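Probable ribosomal RNA small subunit methyltransferase from Thermus thermophilus probably transfers a methyl group from S-adenosylmethionine to 16S ribosomal RNA of the small subunit, as an RsmC-type methyltransferase. One contact in two of its structures: PDB 2ZWV (chain A, 2.00 Å), residues Leu238-Gly243 and Val259-Asp264, and PDB 3DMF (chain B, 1.58 Å), residues Leu238-Gly243 and Val259-Asp264. Structure 2 is superposed on structure 1 by the backbone atoms of these residues (RMSD 0.11 Å); each is numbered along its deposited sequence.

Structure 1 (2ZWV); sequences LDLGAG and VGVEDD. With SAH (S-adenosyl-L-homocysteine), chain C.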
# COMPACT_ATOMS: atom_id res chain seq x y z
N LEU A 238 18.01 -5.62 0.97
CA LEU A 238 16.67 -5.35 1.47
C LEU A 238 16.13 -4.16 0.69
O LEU A 238 16.73 -3.08 0.68
CB LEU A 238 16.70 -5.00 2.96
CG LEU A 238 15.32 -4.65 3.53
CD1 LEU A 238 14.43 -5.89 3.50
CD2 LEU A 238 15.45 -4.14 4.96
N ASP A 239 14.99 -4.36 0.03
CA ASP A 239 14.35 -3.30 -0.74
C ASP A 239 13.12 -2.84 0.03
O ASP A 239 12.11 -3.53 0.07
CB ASP A 239 13.93 -3.83 -2.12
CG ASP A 239 13.34 -2.75 -3.02
OD1 ASP A 239 13.23 -1.59 -2.57
OD2 ASP A 239 12.99 -3.07 -4.17
N LEU A 240 13.23 -1.67 0.67
CA LEU A 240 12.13 -1.11 1.46
C LEU A 240 11.07 -0.46 0.56
O LEU A 240 11.32 0.59 -0.04
CB LEU A 240 12.68 -0.09 2.45
CG LEU A 240 13.60 -0.66 3.54
CD1 LEU A 240 14.35 0.47 4.22
CD2 LEU A 240 12.78 -1.46 4.54
N GLY A 241 9.89 -1.08 0.50
CA GLY A 241 8.82 -0.55 -0.33
C GLY A 241 9.10 -0.94 -1.77
O GLY A 241 9.17 -0.09 -2.65
N ALA A 242 9.25 -2.24 -1.99
CA ALA A 242 9.58 -2.82 -3.29
C ALA A 242 8.63 -2.54 -4.45
O ALA A 242 9.07 -2.54 -5.60
CB ALA A 242 9.77 -4.32 -3.14
N GLY A 243 7.36 -2.30 -4.17
CA GLY A 243 6.41 -2.05 -5.26
C GLY A 243 6.37 -3.25 -6.18
O GLY A 243 6.44 -4.39 -5.72
N VAL A 259 15.43 -9.26 -0.67
CA VAL A 259 14.23 -9.39 0.14
C VAL A 259 13.45 -8.10 -0.01
O VAL A 259 13.90 -7.03 0.41
CB VAL A 259 14.57 -9.60 1.63
CG1 VAL A 259 13.30 -9.46 2.48
CG2 VAL A 259 15.18 -10.99 1.83
N GLY A 260 12.28 -8.18 -0.65
CA GLY A 260 11.47 -7.00 -0.84
C GLY A 260 10.31 -6.96 0.13
O GLY A 260 9.54 -7.91 0.23
N VAL A 261 10.19 -5.86 0.87
CA VAL A 261 9.09 -5.69 1.81
C VAL A 261 8.15 -4.66 1.22
O VAL A 261 8.57 -3.59 0.79
CB VAL A 261 9.59 -5.22 3.20
CG1 VAL A 261 10.38 -6.34 3.86
CG2 VAL A 261 10.46 -3.97 3.05
N GLU A 262 6.86 -5.02 1.17
CA GLU A 262 5.84 -4.15 0.60
C GLU A 262 4.55 -4.28 1.40
O GLU A 262 4.08 -5.38 1.66
CB GLU A 262 5.61 -4.54 -0.87
CG GLU A 262 4.46 -3.82 -1.55
CD GLU A 262 4.61 -2.31 -1.52
OE1 GLU A 262 5.64 -1.79 -2.00
OE2 GLU A 262 3.68 -1.65 -1.02
N ASP A 263 3.98 -3.14 1.79
CA ASP A 263 2.76 -3.14 2.59
C ASP A 263 1.48 -3.38 1.79
O ASP A 263 0.50 -3.89 2.33
CB ASP A 263 2.64 -1.81 3.35
CG ASP A 263 1.56 -1.84 4.42
OD1 ASP A 263 1.67 -2.66 5.36
OD2 ASP A 263 0.60 -1.05 4.31
N ASP A 264 1.51 -3.01 0.51
CA ASP A 264 0.35 -3.18 -0.36
C ASP A 264 0.28 -4.55 -1.01
O ASP A 264 1.18 -4.95 -1.74
CB ASP A 264 0.35 -2.09 -1.44
CG ASP A 264 -0.85 -2.19 -2.36
OD1 ASP A 264 -1.99 -2.13 -1.86
OD2 ASP A 264 -0.64 -2.32 -3.59
N SAH C . 10.45 0.70 -4.83
CA SAH C . 9.39 0.89 -5.83
CB SAH C . 8.23 1.67 -5.22
CG SAH C . 8.40 3.00 -4.84
SD SAH C . 7.06 3.89 -4.14
C SAH C . 9.97 1.68 -7.02
O SAH C . 9.24 1.77 -8.04
OXT SAH C . 11.10 2.17 -6.88
C5' SAH C . 7.16 3.39 -2.39
C4' SAH C . 6.72 1.94 -2.14
O4' SAH C . 6.69 1.73 -0.72
C3' SAH C . 5.29 1.73 -2.64
O3' SAH C . 5.14 0.41 -3.17
C2' SAH C . 4.48 1.86 -1.35
O2' SAH C . 3.27 1.12 -1.47
C1' SAH C . 5.44 1.09 -0.43
N9 SAH C . 5.07 1.24 0.99
C8 SAH C . 4.30 2.21 1.51
N7 SAH C . 4.17 2.02 2.82
C5 SAH C . 4.85 0.93 3.14
C6 SAH C . 5.08 0.25 4.34
N6 SAH C . 4.53 0.67 5.47
N1 SAH C . 5.85 -0.85 4.32
C2 SAH C . 6.38 -1.29 3.19
N3 SAH C . 6.18 -0.67 2.04
C4 SAH C . 5.42 0.44 1.98
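Glu262 OE1 takes the backbone N-H of Gly243, with Gly243 N 2.8 Å from Glu262 OE1, on the anti side of the carboxylate and 24° out of its plane. The same oxygen accepts from O3' of S-adenosylhomocysteine (O3' to Glu262 OE1 2.5 Å), while O2' bonds to Glu262 OE2 at 2.8 Å: a bidentate grip on the ribose. CG of Glu262 lies anti to its own backbone N and the chain bends at chi2 (57°), folding the carboxylate toward the glycine-rich turn. Asp264 N, 3.0 Å from Glu262 OE2, uses the anti lone pair and with Gly243 N helps to fix the carboxylate's rotation. Gly241 O accepts a hydrogen bond from the ligand's amino N (2.6 Å), and Asp263 CB lies 3.3 Å from adenine C6. Behind, Val261 O accepts from Gly241 N and, 40° out of the carbonyl plane, from Ala242 N (3.2 Å); Leu240 CD2 and Val261 CG2 lie side by side (3.7 Å). These are parallel neighbouring strands of a Rossmann-like methyltransferase sheet, joined through helix 248-253.

Structure 2 (3DMF); sequences LDLGAG and VGVEDD. With SAM (S-adenosylmethionine), chain D.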
# COMPACT_ATOMS: atom_id res chain seq x y z
N LEU B 238 18.01 -5.62 1.13
CA LEU B 238 16.62 -5.33 1.51
C LEU B 238 16.13 -4.14 0.71
O LEU B 238 16.80 -3.10 0.67
CB LEU B 238 16.51 -5.01 3.00
CG LEU B 238 15.09 -4.77 3.56
CD1 LEU B 238 14.17 -6.02 3.37
CD2 LEU B 238 15.21 -4.39 5.05
N ASP B 239 14.98 -4.31 0.05
CA ASP B 239 14.34 -3.25 -0.76
C ASP B 239 13.11 -2.82 0.03
O ASP B 239 12.14 -3.58 0.13
CB ASP B 239 13.96 -3.81 -2.15
CG ASP B 239 13.29 -2.80 -3.05
OD1 ASP B 239 13.03 -1.66 -2.61
OD2 ASP B 239 13.00 -3.16 -4.22
N LEU B 240 13.20 -1.65 0.64
CA LEU B 240 12.10 -1.14 1.48
C LEU B 240 11.05 -0.46 0.62
O LEU B 240 11.30 0.58 0.00
CB LEU B 240 12.64 -0.14 2.53
CG LEU B 240 13.53 -0.71 3.63
CD1 LEU B 240 14.28 0.42 4.32
CD2 LEU B 240 12.70 -1.50 4.65
N GLY B 241 9.86 -1.06 0.56
CA GLY B 241 8.79 -0.54 -0.27
C GLY B 241 9.02 -0.96 -1.71
O GLY B 241 9.19 -0.12 -2.59
N ALA B 242 9.02 -2.28 -1.94
CA ALA B 242 9.53 -2.85 -3.22
C ALA B 242 8.62 -2.59 -4.43
O ALA B 242 9.08 -2.68 -5.57
CB ALA B 242 9.79 -4.37 -3.07
N GLY B 243 7.34 -2.27 -4.19
CA GLY B 243 6.43 -2.08 -5.32
C GLY B 243 6.39 -3.28 -6.26
O GLY B 243 6.46 -4.43 -5.80
N VAL B 259 15.48 -9.35 -0.62
CA VAL B 259 14.20 -9.45 0.07
C VAL B 259 13.49 -8.12 -0.19
O VAL B 259 14.04 -7.08 0.12
CB VAL B 259 14.40 -9.62 1.59
CG1 VAL B 259 13.05 -9.57 2.31
CG2 VAL B 259 15.14 -10.92 1.90
N GLY B 260 12.30 -8.17 -0.77
CA GLY B 260 11.46 -6.97 -0.93
C GLY B 260 10.41 -6.98 0.16
O GLY B 260 9.80 -8.04 0.41
N VAL B 261 10.22 -5.85 0.84
CA VAL B 261 9.08 -5.69 1.77
C VAL B 261 8.15 -4.63 1.22
O VAL B 261 8.59 -3.56 0.76
CB VAL B 261 9.48 -5.37 3.23
CG1 VAL B 261 10.18 -6.57 3.87
CG2 VAL B 261 10.37 -4.11 3.34
N GLU B 262 6.86 -4.93 1.25
CA GLU B 262 5.86 -4.06 0.64
C GLU B 262 4.53 -4.19 1.39
O GLU B 262 4.05 -5.31 1.63
CB GLU B 262 5.73 -4.46 -0.83
CG GLU B 262 4.53 -3.88 -1.57
CD GLU B 262 4.55 -2.37 -1.60
OE1 GLU B 262 5.57 -1.78 -2.07
OE2 GLU B 262 3.56 -1.75 -1.14
N ASP B 263 3.97 -3.05 1.78
CA ASP B 263 2.76 -3.04 2.60
C ASP B 263 1.48 -3.35 1.82
O ASP B 263 0.51 -3.80 2.41
CB ASP B 263 2.61 -1.71 3.31
CG ASP B 263 1.47 -1.70 4.31
OD1 ASP B 263 1.54 -2.47 5.30
OD2 ASP B 263 0.51 -0.89 4.13
N ASP B 264 1.50 -3.09 0.50
CA ASP B 264 0.30 -3.21 -0.34
C ASP B 264 0.25 -4.58 -1.04
O ASP B 264 1.13 -4.90 -1.87
CB ASP B 264 0.28 -2.08 -1.40
CG ASP B 264 -0.76 -2.33 -2.50
OD1 ASP B 264 -1.88 -2.70 -2.16
OD2 ASP B 264 -0.45 -2.11 -3.70
N SAM D . 10.51 0.40 -5.03
CA SAM D . 9.42 0.68 -6.02
C SAM D . 9.97 1.53 -7.16
O SAM D . 11.04 2.10 -6.98
OXT SAM D . 9.32 1.66 -8.19
CB SAM D . 8.23 1.41 -5.40
CG SAM D . 8.57 2.76 -4.76
SD SAM D . 7.12 3.68 -4.17
CE SAM D . 7.76 5.38 -4.16
C5' SAM D . 7.11 3.36 -2.39
C4' SAM D . 6.53 1.98 -2.03
O4' SAM D . 6.45 1.95 -0.60
C3' SAM D . 5.14 1.68 -2.61
O3' SAM D . 5.17 0.48 -3.33
C2' SAM D . 4.29 1.58 -1.34
O2' SAM D . 3.11 0.77 -1.43
C1' SAM D . 5.33 1.14 -0.33
N9 SAM D . 4.90 1.33 1.07
C8 SAM D . 4.08 2.29 1.60
N7 SAM D . 3.97 2.08 2.94
C5 SAM D . 4.71 0.98 3.25
C6 SAM D . 4.95 0.30 4.44
N6 SAM D . 4.39 0.62 5.61
N1 SAM D . 5.79 -0.79 4.39
C2 SAM D . 6.36 -1.25 3.23
N3 SAM D . 6.11 -0.60 2.02
C4 SAM D . 5.30 0.51 2.08
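Glu262 OE1 receives the N-H of Gly243 from the anti side, 25° out of the carboxylate plane, with Gly243 N 2.8 Å from Glu262 OE1. O3' of S-adenosylmethionine donates to that oxygen as well (O3' to Glu262 OE1 2.6 Å), and O2' donates to Glu262 OE2 at 2.6 Å, giving a bidentate grip on the ribose. With CG of Glu262 anti to its own backbone N, the bend at chi2 (61°) folds the carboxylate toward the glycine-rich turn. The anti lone pair of Glu262 OE2 is used by Asp264 N at 3.0 Å, which with Gly243 N helps to fix the carboxylate's rotation. The ligand's amino N donates to Gly241 O at 2.8 Å, and Asp263 CB lies 3.3 Å from adenine C6. One layer back, Val261 O accepts from Gly241 N and, 40° out of the carbonyl plane, from Ala242 N (3.0 Å); Leu240 CD2 lies side by side with Val261 CG2 at 3.7 Å. The arrangement is that of a cofactor site loaded with the methyl donor.

How the two compare
Both chains have the same sequence here, their backbones superpose with an RMSD of 0.11 Å, and the side chains of Leu240(A), Val261(A), Glu262(A) and Asp263(A) keep their place within the error in Leu240(B), Val261(B), Glu262(B) and Asp263(B). The bonds that set the carboxylate are common too: Gly243(A) N to Glu262(A) OE1 and Gly243(B) N to Glu262(B) OE1 are both 2.8 Å, and Asp264(A) N to Glu262(A) OE2 and Asp264(B) N to Glu262(B) OE2 are both 3.0 Å.

What differs is the bound group. Chain A is accompanied by S-adenosylhomocysteine, which touches Gly241(A), Ala242(A), Gly243(A), Glu262(A) and Asp263(A); chain B by S-adenosylmethionine, which touches Gly241(B), Ala242(B), Gly243(B), Glu262(B) and Asp263(B). The carboxylates of Glu262(A) and Glu262(B) hold the ribose hydroxyls in both, and the comparable CA atoms show no shift beyond the error. The geometry suggests that this part of the pocket grips what the two ligands share, among it the ribose, adenine and amino group, and probably discriminates little between them. The chemical change is at the sulfur SD, a thioether beside chain A and a positively charged methylated sulfonium beside chain B, where CE is added.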